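Local coordinates for glucocorticoid modulatory element-binding protein 1 (PDB 1OQJ) that binds glucocorticoid modulatory elements in DNA, here through its zinc-containing SAND domain, to raise the glucocorticoid sensitivity of target promoters and assist parvovirus replication, at residues A[59-64]-A[70-75]; A[34-37]-A[42-45]; A[8-13]-A[78-83]. One frame throughout, in Å; residues are numbered along the deposited sequence.

How the contacts relate
The three contacts fall within the SAND domain. Contact 3 joins the first strand, 9-14, to the loop after helix 71-76, and contacts 2 and 1 follow one another in the chain between its two halves. Contact 2 is the hairpin 36-38/41-43 of the four-stranded sheet, whose outermost strand on the other side is 9-14; I12 of contact 3 packs on V36 of contact 2. Centres of contacts 1 and 2 lie about 15 Å apart, yet W60 and I64 both touch P45. Contact 1, which carries the DNA-binding K61 and R72, is about 10 Å, centre to centre, from contact 3. Through P45, M74 and M75 its helices pack against the end of the hairpin and loop 78-83.

Contact 1: residues A[59-64]-A[70-75]; sequences DWKRAI and MLRKMM
M70, just ahead of helix 71-76, lays its thioether against the stem of R62: SD is 3.7 Å from R62 CG and about as close to CB and CD, while M70 CG rests on the R62 carbonyl oxygen. L71 supplies the first backbone link, its N donating to I64 O at 2.9 Å with a nearly straight N-H...O angle of 165°. Its side chain heads inward, where CD2 reaches W60 CZ3 at 3.9 Å and the CG2 methyl of I64, which runs alongside. R72 adds the second link: its N donates to K61 O at 2.9 Å, and its CB abuts K61 CB. R72 CG, set opposite the backbone N by chi1 (170°), lies over one face of the R62 guanidinium; the bend at chi2 comes after it, and K61 CD sits at the edge of R72's own guanidinium. R62 NH1 is engaged in a salt bridge to D59 OD2 (2.7 Å), and R72 NE in one to D76, so each arginine is steered by its own acid. One helical turn on, M75 crosses the K61 chain at about a right angle, its CE 4.0 Å from K61 CD, and its sulfur makes an oblique Met-aromatic contact with W60, SD standing 5.4 Å from the centroid of the six-membered ring. On that ring lies K61 CG, 3.4 Å above the plane. Two short helices joined by the hairpin 65-66/69-70 are therefore fixed by two backbone bonds and an apolar underside, and they present K61 and R72, both DNA-binding residues; D59, W60 and K61 belong to the KDWK motif that characterises the DNA-binding surface of the SAND domain.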
loop_
_atom_site.group_PDB
_atom_site.type_symbol
_atom_site.label_atom_id
_atom_site.label_comp_id
_atom_site.label_asym_id
_atom_site.label_seq_id
_atom_site.Cartn_x
_atom_site.Cartn_y
_atom_site.Cartn_z
ATOM N N ASP A 59 7.379 -9.062 -2.871
ATOM C CA ASP A 59 7.017 -8.598 -1.536
ATOM C C ASP A 59 6.603 -7.135 -1.638
ATOM O O ASP A 59 7.392 -6.238 -1.335
ATOM C CB ASP A 59 8.204 -8.728 -0.583
ATOM C CG ASP A 59 7.791 -8.619 0.873
ATOM O OD1 ASP A 59 6.794 -7.922 1.154
ATOM O OD2 ASP A 59 8.467 -9.222 1.733
ATOM N N TRP A 60 5.368 -6.894 -2.064
ATOM C CA TRP A 60 4.895 -5.527 -2.224
ATOM C C TRP A 60 5.008 -4.678 -0.964
ATOM O O TRP A 60 5.256 -3.478 -1.054
ATOM C CB TRP A 60 3.449 -5.504 -2.736
ATOM C CG TRP A 60 2.422 -6.019 -1.773
ATOM C CD1 TRP A 60 2.037 -7.314 -1.596
ATOM C CD2 TRP A 60 1.635 -5.238 -0.864
ATOM N NE1 TRP A 60 1.053 -7.389 -0.636
ATOM C CE2 TRP A 60 0.788 -6.128 -0.170
ATOM C CE3 TRP A 60 1.562 -3.869 -0.570
ATOM C CZ2 TRP A 60 -0.121 -5.695 0.802
ATOM C CZ3 TRP A 60 0.656 -3.437 0.398
ATOM C CH2 TRP A 60 -0.172 -4.349 1.070
ATOM N N LYS A 61 4.845 -5.295 0.203
ATOM C CA LYS A 61 4.925 -4.554 1.459
ATOM C C LYS A 61 6.329 -4.039 1.737
ATOM O O LYS A 61 6.502 -3.087 2.492
ATOM C CB LYS A 61 4.457 -5.416 2.630
ATOM C CG LYS A 61 3.042 -5.934 2.491
ATOM C CD LYS A 61 2.613 -6.693 3.734
ATOM C CE LYS A 61 1.372 -7.529 3.474
ATOM N NZ LYS A 61 1.651 -8.626 2.503
ATOM N N ARG A 62 7.337 -4.670 1.143
ATOM C CA ARG A 62 8.702 -4.212 1.338
ATOM C C ARG A 62 9.161 -3.346 0.162
ATOM O O ARG A 62 10.084 -2.545 0.299
ATOM C CB ARG A 62 9.649 -5.402 1.541
ATOM C CG ARG A 62 9.513 -6.069 2.912
ATOM C CD ARG A 62 10.671 -7.024 3.181
ATOM N NE ARG A 62 10.717 -7.475 4.572
ATOM C CZ ARG A 62 9.859 -8.331 5.117
ATOM N NH1 ARG A 62 8.877 -8.845 4.391
ATOM N NH2 ARG A 62 9.983 -8.673 6.393
ATOM N N ALA A 63 8.500 -3.498 -0.985
ATOM C CA ALA A 63 8.831 -2.726 -2.181
ATOM C C ALA A 63 8.312 -1.293 -2.064
ATOM O O ALA A 63 8.954 -0.349 -2.521
ATOM C CB ALA A 63 8.235 -3.392 -3.415
ATOM N N ILE A 64 7.135 -1.140 -1.462
ATOM C CA ILE A 64 6.548 0.182 -1.277
ATOM C C ILE A 64 7.092 0.808 -0.001
ATOM O O ILE A 64 7.192 0.145 1.032
ATOM C CB ILE A 64 5.013 0.104 -1.164
ATOM C CG1 ILE A 64 4.426 -0.459 -2.459
ATOM C CG2 ILE A 64 4.434 1.487 -0.872
ATOM C CD1 ILE A 64 2.910 -0.577 -2.444
ATOM N N MET A 70 9.914 0.912 4.789
ATOM C CA MET A 70 9.103 -0.130 4.175
ATOM C C MET A 70 7.689 -0.084 4.748
ATOM O O MET A 70 7.502 0.002 5.964
ATOM C CB MET A 70 9.720 -1.505 4.430
ATOM C CG MET A 70 11.013 -1.745 3.679
ATOM S SD MET A 70 11.718 -3.347 4.097
ATOM C CE MET A 70 13.385 -2.875 4.574
ATOM N N LEU A 71 6.693 -0.137 3.870
ATOM C CA LEU A 71 5.303 -0.098 4.307
ATOM C C LEU A 71 5.044 -1.188 5.347
ATOM O O LEU A 71 4.297 -0.982 6.303
ATOM C CB LEU A 71 4.372 -0.264 3.101
ATOM C CG LEU A 71 2.873 -0.078 3.351
ATOM C CD1 LEU A 71 2.615 1.286 3.981
ATOM C CD2 LEU A 71 2.117 -0.209 2.034
ATOM N N ARG A 72 5.675 -2.344 5.164
ATOM C CA ARG A 72 5.538 -3.464 6.092
ATOM C C ARG A 72 5.735 -3.034 7.548
ATOM O O ARG A 72 4.958 -3.409 8.426
ATOM C CB ARG A 72 6.556 -4.553 5.742
ATOM C CG ARG A 72 6.686 -5.669 6.773
ATOM C CD ARG A 72 5.484 -6.595 6.769
ATOM N NE ARG A 72 5.633 -7.666 7.753
ATOM C CZ ARG A 72 4.765 -8.660 7.919
ATOM N NH1 ARG A 72 3.677 -8.727 7.163
ATOM N NH2 ARG A 72 4.982 -9.585 8.844
ATOM N N LYS A 73 6.770 -2.243 7.805
ATOM C CA LYS A 73 7.053 -1.802 9.169
ATOM C C LYS A 73 6.020 -0.819 9.698
ATOM O O LYS A 73 5.666 -0.856 10.879
ATOM C CB LYS A 73 8.448 -1.186 9.245
ATOM C CG LYS A 73 9.565 -2.155 8.884
ATOM C CD LYS A 73 10.927 -1.499 9.047
ATOM C CE LYS A 73 12.055 -2.465 8.708
ATOM N NZ LYS A 73 12.025 -2.884 7.282
ATOM N N MET A 74 5.536 0.066 8.833
ATOM C CA MET A 74 4.533 1.034 9.256
ATOM C C MET A 74 3.230 0.299 9.569
ATOM O O MET A 74 2.468 0.710 10.443
ATOM C CB MET A 74 4.317 2.090 8.169
ATOM C CG MET A 74 5.587 2.866 7.797
ATOM S SD MET A 74 6.524 3.560 9.195
ATOM C CE MET A 74 5.412 4.845 9.751
ATOM N N MET A 75 2.985 -0.796 8.857
ATOM C CA MET A 75 1.797 -1.610 9.083
ATOM C C MET A 75 1.939 -2.375 10.399
ATOM O O MET A 75 1.017 -2.403 11.215
ATOM C CB MET A 75 1.603 -2.604 7.936
ATOM C CG MET A 75 1.264 -1.954 6.601
ATOM S SD MET A 75 1.428 -3.092 5.220
ATOM C CE MET A 75 0.001 -4.122 5.457
#

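Contact 2: residues A[34-37]-A[42-45]; sequences KCVK and LISP
A classic beta bulge distorts the hairpin 36-38/41-43 at the edge of the four-stranded antiparallel sheet of the SAND domain: two successive residues, C35 and V36, stand opposite the single residue I43. The evidence is the double use of I43 O, which accepts from V36 N at 2.9 Å and from C35 N in a weak bond whose N-H...O angle is 132°. The return bond, I43 N to V36 O, is 2.8 Å long and almost straight at 173°; it makes V36 and I43 an antiparallel hydrogen-bonded pair. K37 and L42 follow as a non-hydrogen-bonded pair. At V36 O a CA-H...O approach from L42 CA, 3.4 Å, supplements the N-H bond.

V36 and I43 share one face of the sheet, where V36 CB stands 4.2 Å from I43 CG1 and both side chains reach F48 of helix 45-51. The I43 CG1 branch lies between its backbone N and carbonyl carbon (chi1 64°), a setting that brings it up against V36 O as well. On the other face, the one carrying K37, L42 leans back across the bulge: CD1 covers the C35-V36 peptide and CD2 lies against K34 O, while L42 CG meets K34 CB at 3.8 Å. The extended K34 chain passes L42 O with its CG and CD before running clear of the strand.

Past the strand, S44 caps helix 45-51 through its OG, which bonds H47 N. P45, in the first turn, brings its ring to both C35 and V36: V36 CG2 approaches it obliquely, and C35 SG sits 3.8 Å from P45 CG.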
loop_
_atom_site.group_PDB
_atom_site.type_symbol
_atom_site.label_atom_id
_atom_site.label_comp_id
_atom_site.label_asym_id
_atom_site.label_seq_id
_atom_site.Cartn_x
_atom_site.Cartn_y
_atom_site.Cartn_z
ATOM N N LYS A 34 -7.768 -1.821 -5.046
ATOM C CA LYS A 34 -7.474 -0.543 -5.678
ATOM C C LYS A 34 -7.499 0.546 -4.612
ATOM O O LYS A 34 -8.558 1.041 -4.221
ATOM C CB LYS A 34 -8.480 -0.266 -6.802
ATOM C CG LYS A 34 -8.378 -1.295 -7.923
ATOM C CD LYS A 34 -9.313 -0.989 -9.081
ATOM C CE LYS A 34 -9.153 -2.016 -10.192
ATOM N NZ LYS A 34 -10.024 -1.712 -11.362
ATOM N N CYS A 35 -6.311 0.903 -4.136
ATOM C CA CYS A 35 -6.180 1.901 -3.088
ATOM C C CYS A 35 -4.997 2.838 -3.298
ATOM O O CYS A 35 -4.672 3.644 -2.427
ATOM C CB CYS A 35 -6.037 1.200 -1.734
ATOM S SG CYS A 35 -4.608 0.086 -1.597
ATOM N N VAL A 36 -4.353 2.733 -4.454
ATOM C CA VAL A 36 -3.208 3.579 -4.760
ATOM C C VAL A 36 -3.505 4.487 -5.947
ATOM O O VAL A 36 -3.882 4.009 -7.016
ATOM C CB VAL A 36 -1.966 2.730 -5.103
ATOM C CG1 VAL A 36 -0.822 3.628 -5.542
ATOM C CG2 VAL A 36 -1.556 1.898 -3.896
ATOM N N LYS A 37 -3.347 5.794 -5.758
ATOM C CA LYS A 37 -3.578 6.735 -6.848
ATOM C C LYS A 37 -2.230 6.964 -7.529
ATOM O O LYS A 37 -1.274 7.429 -6.902
ATOM C CB LYS A 37 -4.147 8.052 -6.312
ATOM C CG LYS A 37 -4.538 9.064 -7.390
ATOM C CD LYS A 37 -5.242 10.274 -6.782
ATOM C CE LYS A 37 -5.590 11.313 -7.841
ATOM N NZ LYS A 37 -4.380 11.962 -8.432
ATOM N N LEU A 42 -6.767 4.846 -10.006
ATOM C CA LEU A 42 -6.758 4.083 -8.768
ATOM C C LEU A 42 -6.358 2.659 -9.135
ATOM O O LEU A 42 -7.073 1.978 -9.882
ATOM C CB LEU A 42 -8.147 4.091 -8.118
ATOM C CG LEU A 42 -8.239 3.535 -6.694
ATOM C CD1 LEU A 42 -7.464 4.435 -5.741
ATOM C CD2 LEU A 42 -9.698 3.454 -6.269
ATOM N N ILE A 43 -5.210 2.218 -8.631
ATOM C CA ILE A 43 -4.718 0.874 -8.919
ATOM C C ILE A 43 -4.341 0.144 -7.638
ATOM O O ILE A 43 -4.347 0.719 -6.552
ATOM C CB ILE A 43 -3.482 0.903 -9.856
ATOM C CG1 ILE A 43 -2.307 1.608 -9.171
ATOM C CG2 ILE A 43 -3.836 1.610 -11.158
ATOM C CD1 ILE A 43 -1.038 1.631 -10.011
ATOM N N SER A 44 -4.009 -1.132 -7.772
ATOM C CA SER A 44 -3.632 -1.931 -6.618
ATOM C C SER A 44 -2.144 -1.805 -6.318
ATOM O O SER A 44 -1.358 -1.395 -7.170
ATOM C CB SER A 44 -3.929 -3.402 -6.890
ATOM O OG SER A 44 -3.069 -3.884 -7.914
ATOM N N PRO A 45 -1.743 -2.154 -5.087
ATOM C CA PRO A 45 -0.332 -2.088 -4.704
ATOM C C PRO A 45 0.493 -3.003 -5.620
ATOM O O PRO A 45 1.623 -2.676 -5.975
ATOM C CB PRO A 45 -0.350 -2.581 -3.258
ATOM C CG PRO A 45 -1.650 -2.044 -2.757
ATOM C CD PRO A 45 -2.600 -2.350 -3.902
#

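Contact 3: residues A[8-13]-A[78-83]; sequences IAYPIT and GQIDFY
I80 lies head-on over one face of the Y10 ring. Along I80 from CB, the first branch, CG2, lies over the CD1-CE1 edge of that face, 3.9 Å from Y10 CE1 and close to CD1. The other branch starts at CG1, 4.0 Å from Y10 CZ and also near the hydroxyl oxygen. With chi2 at 175° that branch is extended, and this carries the terminal CD1 over the CE2 edge of the same face, where it touches CE2 at 3.8 Å. I80 CD1 stands 4.0 Å from the ring centroid and 18° off the normal, somewhat off-centre toward CE2, which defines a CH-pi contact over the face. L66 of strand 65-66 also touches both side chains, while I80 rests on M74 of helix 71-76 as well.

The phenol end is handled differently. Y10 OH is 4.4 Å from Q79 O, too far for a direct bond, and one water spans them, 2.9 Å from Y10 OH and donating to Q79 O. Strand 9-14 is thus joined to the loop after the last helix by dispersion over a single ring face plus one bridging water. With just 110 Å² buried and no direct polar link, the chemistry implies a modest, mainly apolar attachment, in which one water links the hydroxyl and the Q79 carbonyl.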
loop_
_atom_site.group_PDB
_atom_site.type_symbol
_atom_site.label_atom_id
_atom_site.label_comp_id
_atom_site.label_asym_id
_atom_site.label_seq_id
_atom_site.Cartn_x
_atom_site.Cartn_y
_atom_site.Cartn_z
ATOM N N ILE A 8 -8.337 10.656 3.866
ATOM C CA ILE A 8 -7.089 10.400 4.577
ATOM C C ILE A 8 -6.159 9.592 3.689
ATOM O O ILE A 8 -6.546 8.556 3.139
ATOM C CB ILE A 8 -7.347 9.633 5.888
ATOM C CG1 ILE A 8 -8.303 10.435 6.774
ATOM C CG2 ILE A 8 -6.035 9.398 6.626
ATOM C CD1 ILE A 8 -7.784 11.805 7.144
ATOM N N ALA A 9 -4.920 10.057 3.561
ATOM C CA ALA A 9 -3.960 9.390 2.693
ATOM C C ALA A 9 -2.519 9.592 3.121
ATOM O O ALA A 9 -2.231 10.327 4.066
ATOM C CB ALA A 9 -4.144 9.901 1.269
ATOM N N TYR A 10 -1.610 8.927 2.414
ATOM C CA TYR A 10 -0.182 9.048 2.684
ATOM C C TYR A 10 0.607 8.998 1.388
ATOM O O TYR A 10 0.270 8.242 0.474
ATOM C CB TYR A 10 0.325 7.912 3.575
ATOM C CG TYR A 10 -0.203 7.931 4.982
ATOM C CD1 TYR A 10 -1.344 7.217 5.325
ATOM C CD2 TYR A 10 0.437 8.672 5.970
ATOM C CE1 TYR A 10 -1.840 7.238 6.626
ATOM C CE2 TYR A 10 -0.047 8.704 7.271
ATOM C CZ TYR A 10 -1.186 7.984 7.591
ATOM O OH TYR A 10 -1.678 8.018 8.877
ATOM N N PRO A 11 1.657 9.820 1.284
ATOM C CA PRO A 11 2.484 9.824 0.077
ATOM C C PRO A 11 3.392 8.598 0.167
ATOM O O PRO A 11 4.015 8.356 1.210
ATOM C CB PRO A 11 3.256 11.138 0.193
ATOM C CG PRO A 11 3.433 11.284 1.680
ATOM C CD PRO A 11 2.068 10.887 2.214
ATOM N N ILE A 12 3.450 7.813 -0.905
ATOM C CA ILE A 12 4.289 6.618 -0.919
ATOM C C ILE A 12 5.175 6.599 -2.155
ATOM O O ILE A 12 4.984 7.384 -3.085
ATOM C CB ILE A 12 3.444 5.319 -0.907
ATOM C CG1 ILE A 12 2.531 5.263 -2.137
ATOM C CG2 ILE A 12 2.631 5.241 0.389
ATOM C CD1 ILE A 12 1.772 3.948 -2.290
ATOM N N THR A 13 6.157 5.703 -2.150
ATOM C CA THR A 13 7.062 5.561 -3.279
ATOM C C THR A 13 7.401 4.095 -3.492
ATOM O O THR A 13 7.144 3.243 -2.639
ATOM C CB THR A 13 8.400 6.299 -3.056
ATOM O OG1 THR A 13 9.111 5.686 -1.970
ATOM C CG2 THR A 13 8.159 7.767 -2.741
ATOM N N GLY A 78 1.254 -0.620 13.556
ATOM C CA GLY A 78 -0.142 -0.348 13.857
ATOM C C GLY A 78 -0.572 1.070 13.536
ATOM O O GLY A 78 -1.758 1.398 13.611
ATOM N N GLN A 79 0.387 1.916 13.175
ATOM C CA GLN A 79 0.088 3.307 12.861
ATOM C C GLN A 79 -0.479 3.476 11.459
ATOM O O GLN A 79 -1.301 4.363 11.219
ATOM C CB GLN A 79 1.344 4.163 13.020
ATOM C CG GLN A 79 1.802 4.322 14.468
ATOM C CD GLN A 79 0.770 5.027 15.328
ATOM O OE1 GLN A 79 0.292 6.106 14.977
ATOM N NE2 GLN A 79 0.426 4.425 16.464
ATOM N N ILE A 80 -0.036 2.637 10.530
ATOM C CA ILE A 80 -0.528 2.711 9.163
ATOM C C ILE A 80 -0.772 1.295 8.646
ATOM O O ILE A 80 -0.150 0.843 7.683
ATOM C CB ILE A 80 0.474 3.445 8.247
ATOM C CG1 ILE A 80 0.868 4.787 8.882
ATOM C CG2 ILE A 80 -0.160 3.684 6.882
ATOM C CD1 ILE A 80 1.942 5.541 8.134
ATOM N N ASP A 81 -1.684 0.599 9.313
ATOM C CA ASP A 81 -2.053 -0.765 8.952
ATOM C C ASP A 81 -3.349 -0.701 8.144
ATOM O O ASP A 81 -3.920 0.374 7.964
ATOM C CB ASP A 81 -2.253 -1.581 10.235
ATOM C CG ASP A 81 -2.313 -3.079 9.988
ATOM O OD1 ASP A 81 -1.916 -3.528 8.894
ATOM O OD2 ASP A 81 -2.741 -3.801 10.911
ATOM N N PHE A 82 -3.815 -1.841 7.649
ATOM C CA PHE A 82 -5.053 -1.863 6.874
ATOM C C PHE A 82 -6.195 -1.218 7.656
ATOM O O PHE A 82 -6.290 -1.376 8.878
ATOM C CB PHE A 82 -5.451 -3.298 6.552
ATOM C CG PHE A 82 -4.459 -4.033 5.706
ATOM C CD1 PHE A 82 -3.871 -5.207 6.170
ATOM C CD2 PHE A 82 -4.153 -3.588 4.425
ATOM C CE1 PHE A 82 -2.991 -5.938 5.365
ATOM C CE2 PHE A 82 -3.274 -4.309 3.611
ATOM C CZ PHE A 82 -2.695 -5.485 4.080
ATOM N N TYR A 83 -7.075 -0.511 6.954
ATOM C CA TYR A 83 -8.219 0.128 7.600
ATOM C C TYR A 83 -9.120 -0.931 8.238
ATOM O O TYR A 83 -9.536 -1.889 7.578
ATOM C CB TYR A 83 -9.011 0.936 6.565
ATOM C CG TYR A 83 -10.175 1.710 7.135
ATOM C CD1 TYR A 83 -10.004 2.559 8.223
ATOM C CD2 TYR A 83 -11.444 1.607 6.575
ATOM C CE1 TYR A 83 -11.069 3.285 8.741
ATOM C CE2 TYR A 83 -12.520 2.333 7.086
ATOM C CZ TYR A 83 -12.323 3.168 8.168
ATOM O OH TYR A 83 -13.377 3.879 8.703
HETATM O O HOH W 1 -3.253 5.755 9.611
#